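Long-range contact in racemase, putative (Roseobacter denitrificans, PDB 3TCS), which is a putative racemase of the mandelate racemase/muconate lactonizing enzyme family that binds magnesium and may act as a racemase or hydro-lyase: residues 164-178 / 200-214. Residues are numbered along the deposited sequence; the frame is centred on the assembly and turned at random.
Sequences TAFKVRAGAEVGRNR and VDLLIDANSCYTPDR. With MG (magnesium ion), chain J; DAL (D-alanine), chain L.
D205 OD2 is the crowded oxygen here: magnesium binds it at 2.1 Å, K167 NZ lies 3.6 Å off, and R169 NH1 comes to 3.2 Å, with the oxygen oblique to the guanidinium. The other carboxylate oxygen, OD1, takes N207 N at 3.0 Å on its anti side, 26° out of the carboxylate plane, an Asx turn; a metal-bound water lies 2.7 Å from OD1, a likely hydrogen bond. With N207 N on one oxygen and the metal on the other, both ends of the carboxylate are held. K167 starts with CG anti to the backbone N (chi1 -172°), laying CB and CG across the CB of L203, then bends at chi3 (80°) to bring NZ within 2.8 Å of the D-alanine nitrogen. NZ also makes salt bridges with E231 and E333 and a hydrogen bond with Y137. A methionine in its place would probably leave those two glutamates without their cationic mate and the bound amine without its close polar neighbour.

Leading up to the site, strands 165-169 and 201-205 run parallel, their backbone bonds passing from one to the other from T164 O to A170 N. L203 N meets F166 O at 2.7 Å. A165, K167 and R169 share one face with D201, L203 and D205. On the other face, V168 CG2 packs on I204 CG1, and F166 offers its ring edge to V200 CB; F166 and V168 also touch helices 147-161 and 184-196. Past the strands the two loops stay together: V174 N bonds N207 O, N177 N bonds C209 O, and C209 SG accepts from A172 N at 3.5 Å. R176 bridges to D83 and E90 of the second subunit.

This is a right-handed beta-alpha-beta crossover through helix 184-196 in the enolase-superfamily TIM barrel, with D205, E231 and E257 gathering the magnesium at the strands' C-terminal ends.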
# COMPACT_ATOMS: atom_id res chain seq x y z
N THR B 164 34.66 -7.38 -5.06
CA THR B 164 35.49 -6.38 -4.38
C THR B 164 34.62 -5.42 -3.56
O THR B 164 35.07 -4.34 -3.17
CB THR B 164 36.34 -5.56 -5.37
OG1 THR B 164 35.48 -4.86 -6.27
CG2 THR B 164 37.27 -6.48 -6.17
N ALA B 165 33.38 -5.83 -3.31
CA ALA B 165 32.43 -5.06 -2.52
C ALA B 165 31.55 -6.08 -1.80
O ALA B 165 31.19 -7.11 -2.38
CB ALA B 165 31.58 -4.15 -3.43
N PHE B 166 31.22 -5.80 -0.54
CA PHE B 166 30.44 -6.73 0.27
C PHE B 166 29.49 -6.00 1.22
O PHE B 166 29.86 -4.99 1.81
CB PHE B 166 31.39 -7.59 1.12
CG PHE B 166 32.44 -8.29 0.32
CD1 PHE B 166 32.25 -9.60 -0.10
CD2 PHE B 166 33.58 -7.61 -0.10
CE1 PHE B 166 33.19 -10.23 -0.93
CE2 PHE B 166 34.52 -8.22 -0.93
CZ PHE B 166 34.32 -9.53 -1.34
N LYS B 167 28.28 -6.53 1.37
CA LYS B 167 27.31 -5.95 2.29
C LYS B 167 26.85 -6.97 3.33
O LYS B 167 26.52 -8.11 2.99
CB LYS B 167 26.09 -5.40 1.54
CG LYS B 167 25.15 -4.60 2.46
CD LYS B 167 24.09 -3.79 1.69
CE LYS B 167 22.91 -4.65 1.24
NZ LYS B 167 21.93 -3.83 0.45
N VAL B 168 26.85 -6.57 4.59
CA VAL B 168 26.41 -7.44 5.68
C VAL B 168 25.29 -6.74 6.43
O VAL B 168 24.88 -5.64 6.05
CB VAL B 168 27.58 -7.78 6.64
CG1 VAL B 168 28.67 -8.53 5.88
CG2 VAL B 168 28.14 -6.51 7.27
N ARG B 169 24.80 -7.36 7.50
CA ARG B 169 23.69 -6.81 8.27
C ARG B 169 24.06 -6.29 9.65
O ARG B 169 24.90 -6.87 10.34
CB ARG B 169 22.59 -7.86 8.43
CG ARG B 169 22.16 -8.52 7.13
CD ARG B 169 21.32 -7.57 6.28
NE ARG B 169 21.46 -7.86 4.85
CZ ARG B 169 20.75 -7.28 3.89
NH1 ARG B 169 19.83 -6.38 4.20
NH2 ARG B 169 20.98 -7.58 2.62
N ALA B 170 23.39 -5.21 10.05
CA ALA B 170 23.58 -4.60 11.36
C ALA B 170 22.24 -4.67 12.09
O ALA B 170 21.19 -4.76 11.46
CB ALA B 170 24.00 -3.13 11.20
N GLY B 171 22.29 -4.64 13.42
CA GLY B 171 21.09 -4.69 14.23
C GLY B 171 20.16 -5.86 13.93
O GLY B 171 20.58 -6.87 13.37
N ALA B 172 18.91 -5.72 14.35
CA ALA B 172 17.89 -6.74 14.12
C ALA B 172 16.87 -6.13 13.15
O ALA B 172 16.56 -4.94 13.25
CB ALA B 172 17.22 -7.12 15.43
N GLU B 173 16.37 -6.93 12.22
CA GLU B 173 15.40 -6.45 11.23
C GLU B 173 14.22 -5.76 11.93
O GLU B 173 13.50 -6.40 12.70
CB GLU B 173 14.91 -7.63 10.40
CG GLU B 173 14.09 -7.25 9.18
CD GLU B 173 13.61 -8.47 8.42
OE1 GLU B 173 14.47 -9.28 8.01
OE2 GLU B 173 12.39 -8.61 8.23
N VAL B 174 14.04 -4.48 11.64
CA VAL B 174 12.97 -3.68 12.26
C VAL B 174 12.98 -4.05 13.75
O VAL B 174 11.93 -4.23 14.37
CB VAL B 174 11.58 -4.01 11.67
CG1 VAL B 174 10.59 -2.93 12.06
CG2 VAL B 174 11.66 -4.14 10.15
N GLY B 175 14.18 -4.16 14.30
CA GLY B 175 14.34 -4.56 15.69
C GLY B 175 14.10 -3.59 16.82
O GLY B 175 14.37 -3.92 17.97
N ARG B 176 13.58 -2.40 16.52
CA ARG B 176 13.30 -1.41 17.56
C ARG B 176 14.53 -1.11 18.42
O ARG B 176 14.46 -1.13 19.65
CB ARG B 176 12.15 -1.89 18.45
CG ARG B 176 10.82 -2.06 17.71
CD ARG B 176 9.70 -2.49 18.64
NE ARG B 176 8.43 -2.62 17.94
CZ ARG B 176 7.27 -2.93 18.52
NH1 ARG B 176 7.22 -3.16 19.82
NH2 ARG B 176 6.16 -3.01 17.79
N ASN B 177 15.65 -0.84 17.75
CA ASN B 177 16.93 -0.51 18.38
C ASN B 177 17.69 -1.69 18.96
O ASN B 177 18.83 -1.54 19.42
CB ASN B 177 16.73 0.55 19.47
CG ASN B 177 17.63 1.76 19.29
OD1 ASN B 177 17.77 2.59 20.19
ND2 ASN B 177 18.22 1.87 18.11
N ARG B 178 17.09 -2.87 18.93
CA ARG B 178 17.74 -4.07 19.45
C ARG B 178 18.57 -4.77 18.38
O ARG B 178 18.23 -4.75 17.20
CB ARG B 178 16.69 -5.03 20.03
CG ARG B 178 15.97 -4.47 21.26
CD ARG B 178 15.21 -5.53 22.04
NE ARG B 178 13.94 -5.90 21.42
CZ ARG B 178 12.88 -5.10 21.36
NH1 ARG B 178 12.93 -3.88 21.88
NH2 ARG B 178 11.76 -5.52 20.79
N VAL B 200 38.79 -3.54 -0.47
CA VAL B 200 37.43 -3.88 -0.88
C VAL B 200 36.47 -2.89 -0.25
O VAL B 200 36.76 -2.29 0.79
CB VAL B 200 37.02 -5.31 -0.45
CG1 VAL B 200 37.94 -6.33 -1.10
CG2 VAL B 200 37.05 -5.44 1.06
N ASP B 201 35.31 -2.70 -0.88
CA ASP B 201 34.31 -1.80 -0.34
C ASP B 201 33.44 -2.58 0.63
O ASP B 201 33.08 -3.72 0.36
CB ASP B 201 33.43 -1.22 -1.45
CG ASP B 201 34.17 -0.23 -2.32
OD1 ASP B 201 34.83 0.68 -1.76
OD2 ASP B 201 34.09 -0.35 -3.56
N LEU B 202 33.10 -1.96 1.75
CA LEU B 202 32.27 -2.62 2.73
C LEU B 202 31.01 -1.81 2.95
O LEU B 202 31.07 -0.60 3.18
CB LEU B 202 33.02 -2.80 4.05
CG LEU B 202 34.28 -3.67 3.94
CD1 LEU B 202 34.97 -3.75 5.30
CD2 LEU B 202 33.88 -5.07 3.46
N LEU B 203 29.87 -2.49 2.85
CA LEU B 203 28.56 -1.88 3.01
C LEU B 203 27.84 -2.57 4.16
O LEU B 203 28.17 -3.70 4.52
CB LEU B 203 27.73 -2.08 1.74
CG LEU B 203 28.23 -1.56 0.39
CD1 LEU B 203 29.46 -2.34 -0.07
CD2 LEU B 203 27.10 -1.70 -0.62
N ILE B 204 26.85 -1.91 4.74
CA ILE B 204 26.09 -2.53 5.81
C ILE B 204 24.64 -2.08 5.68
O ILE B 204 24.36 -1.00 5.15
CB ILE B 204 26.69 -2.20 7.20
CG1 ILE B 204 26.28 -3.28 8.20
CG2 ILE B 204 26.22 -0.82 7.66
CD1 ILE B 204 27.13 -3.31 9.47
N ASP B 205 23.71 -2.91 6.15
CA ASP B 205 22.28 -2.61 6.05
C ASP B 205 21.65 -2.88 7.41
O ASP B 205 21.78 -3.99 7.94
CB ASP B 205 21.65 -3.53 5.00
CG ASP B 205 20.28 -3.05 4.54
OD1 ASP B 205 19.55 -2.43 5.34
OD2 ASP B 205 19.94 -3.30 3.36
N ALA B 206 20.98 -1.89 7.99
CA ALA B 206 20.36 -2.06 9.31
C ALA B 206 18.87 -2.38 9.26
O ALA B 206 18.24 -2.57 10.29
CB ALA B 206 20.60 -0.80 10.15
N ASN B 207 18.32 -2.42 8.05
CA ASN B 207 16.91 -2.72 7.84
C ASN B 207 15.94 -2.11 8.85
O ASN B 207 15.19 -2.83 9.51
CB ASN B 207 16.73 -4.24 7.76
CG ASN B 207 17.33 -4.84 6.50
OD1 ASN B 207 16.78 -4.70 5.40
ND2 ASN B 207 18.48 -5.50 6.64
N SER B 208 15.96 -0.78 8.95
CA SER B 208 15.07 -0.03 9.84
C SER B 208 15.17 -0.30 11.33
O SER B 208 14.22 -0.05 12.08
CB SER B 208 13.61 -0.25 9.40
OG SER B 208 13.36 0.30 8.12
N CYS B 209 16.32 -0.76 11.80
CA CYS B 209 16.46 -1.08 13.21
C CYS B 209 16.62 0.06 14.22
O CYS B 209 16.02 0.02 15.30
CB CYS B 209 17.62 -2.05 13.40
SG CYS B 209 18.01 -2.42 15.14
N TYR B 210 17.41 1.06 13.87
CA TYR B 210 17.76 2.14 14.80
C TYR B 210 17.00 3.45 14.89
O TYR B 210 16.29 3.86 13.98
CB TYR B 210 19.22 2.51 14.57
CG TYR B 210 20.17 1.33 14.54
CD1 TYR B 210 20.27 0.47 15.63
CD2 TYR B 210 20.99 1.10 13.44
CE1 TYR B 210 21.18 -0.58 15.64
CE2 TYR B 210 21.90 0.04 13.43
CZ TYR B 210 21.99 -0.79 14.54
OH TYR B 210 22.90 -1.82 14.56
N THR B 211 17.19 4.11 16.03
CA THR B 211 16.63 5.43 16.27
C THR B 211 17.77 6.29 15.74
O THR B 211 18.90 5.81 15.61
CB THR B 211 16.46 5.73 17.78
OG1 THR B 211 17.73 5.57 18.44
CG2 THR B 211 15.44 4.80 18.40
N PRO B 212 17.52 7.57 15.40
CA PRO B 212 18.61 8.40 14.88
C PRO B 212 19.88 8.43 15.74
O PRO B 212 20.99 8.31 15.20
CB PRO B 212 17.95 9.77 14.75
CG PRO B 212 16.56 9.41 14.35
CD PRO B 212 16.23 8.28 15.30
N ASP B 213 19.74 8.57 17.05
CA ASP B 213 20.91 8.61 17.93
C ASP B 213 21.74 7.33 17.89
O ASP B 213 22.96 7.39 17.78
CB ASP B 213 20.51 8.90 19.38
CG ASP B 213 20.09 10.34 19.58
OD1 ASP B 213 20.72 11.22 18.96
OD2 ASP B 213 19.15 10.59 20.37
N ARG B 214 21.08 6.19 17.97
CA ARG B 214 21.79 4.91 17.93
C ARG B 214 22.44 4.69 16.57
O ARG B 214 23.54 4.15 16.48
CB ARG B 214 20.83 3.77 18.27
CG ARG B 214 21.44 2.37 18.15
CD ARG B 214 22.74 2.23 18.95
NE ARG B 214 23.28 0.88 18.82
CZ ARG B 214 24.53 0.53 19.09
NH1 ARG B 214 25.41 1.44 19.51
NH2 ARG B 214 24.91 -0.73 18.93
MG MG J . 18.34 -2.92 2.11
N DAL L . 19.18 -4.40 0.45
CA DAL L . 18.97 -5.59 1.29
CB DAL L . 18.94 -6.85 0.42
C DAL L . 17.68 -5.47 2.02
O DAL L . 17.50 -4.57 2.77
O HOH W 1 12.77 -0.60 14.37
O HOH W 2 21.61 -1.78 18.99
O HOH W 3 17.41 -2.06 3.78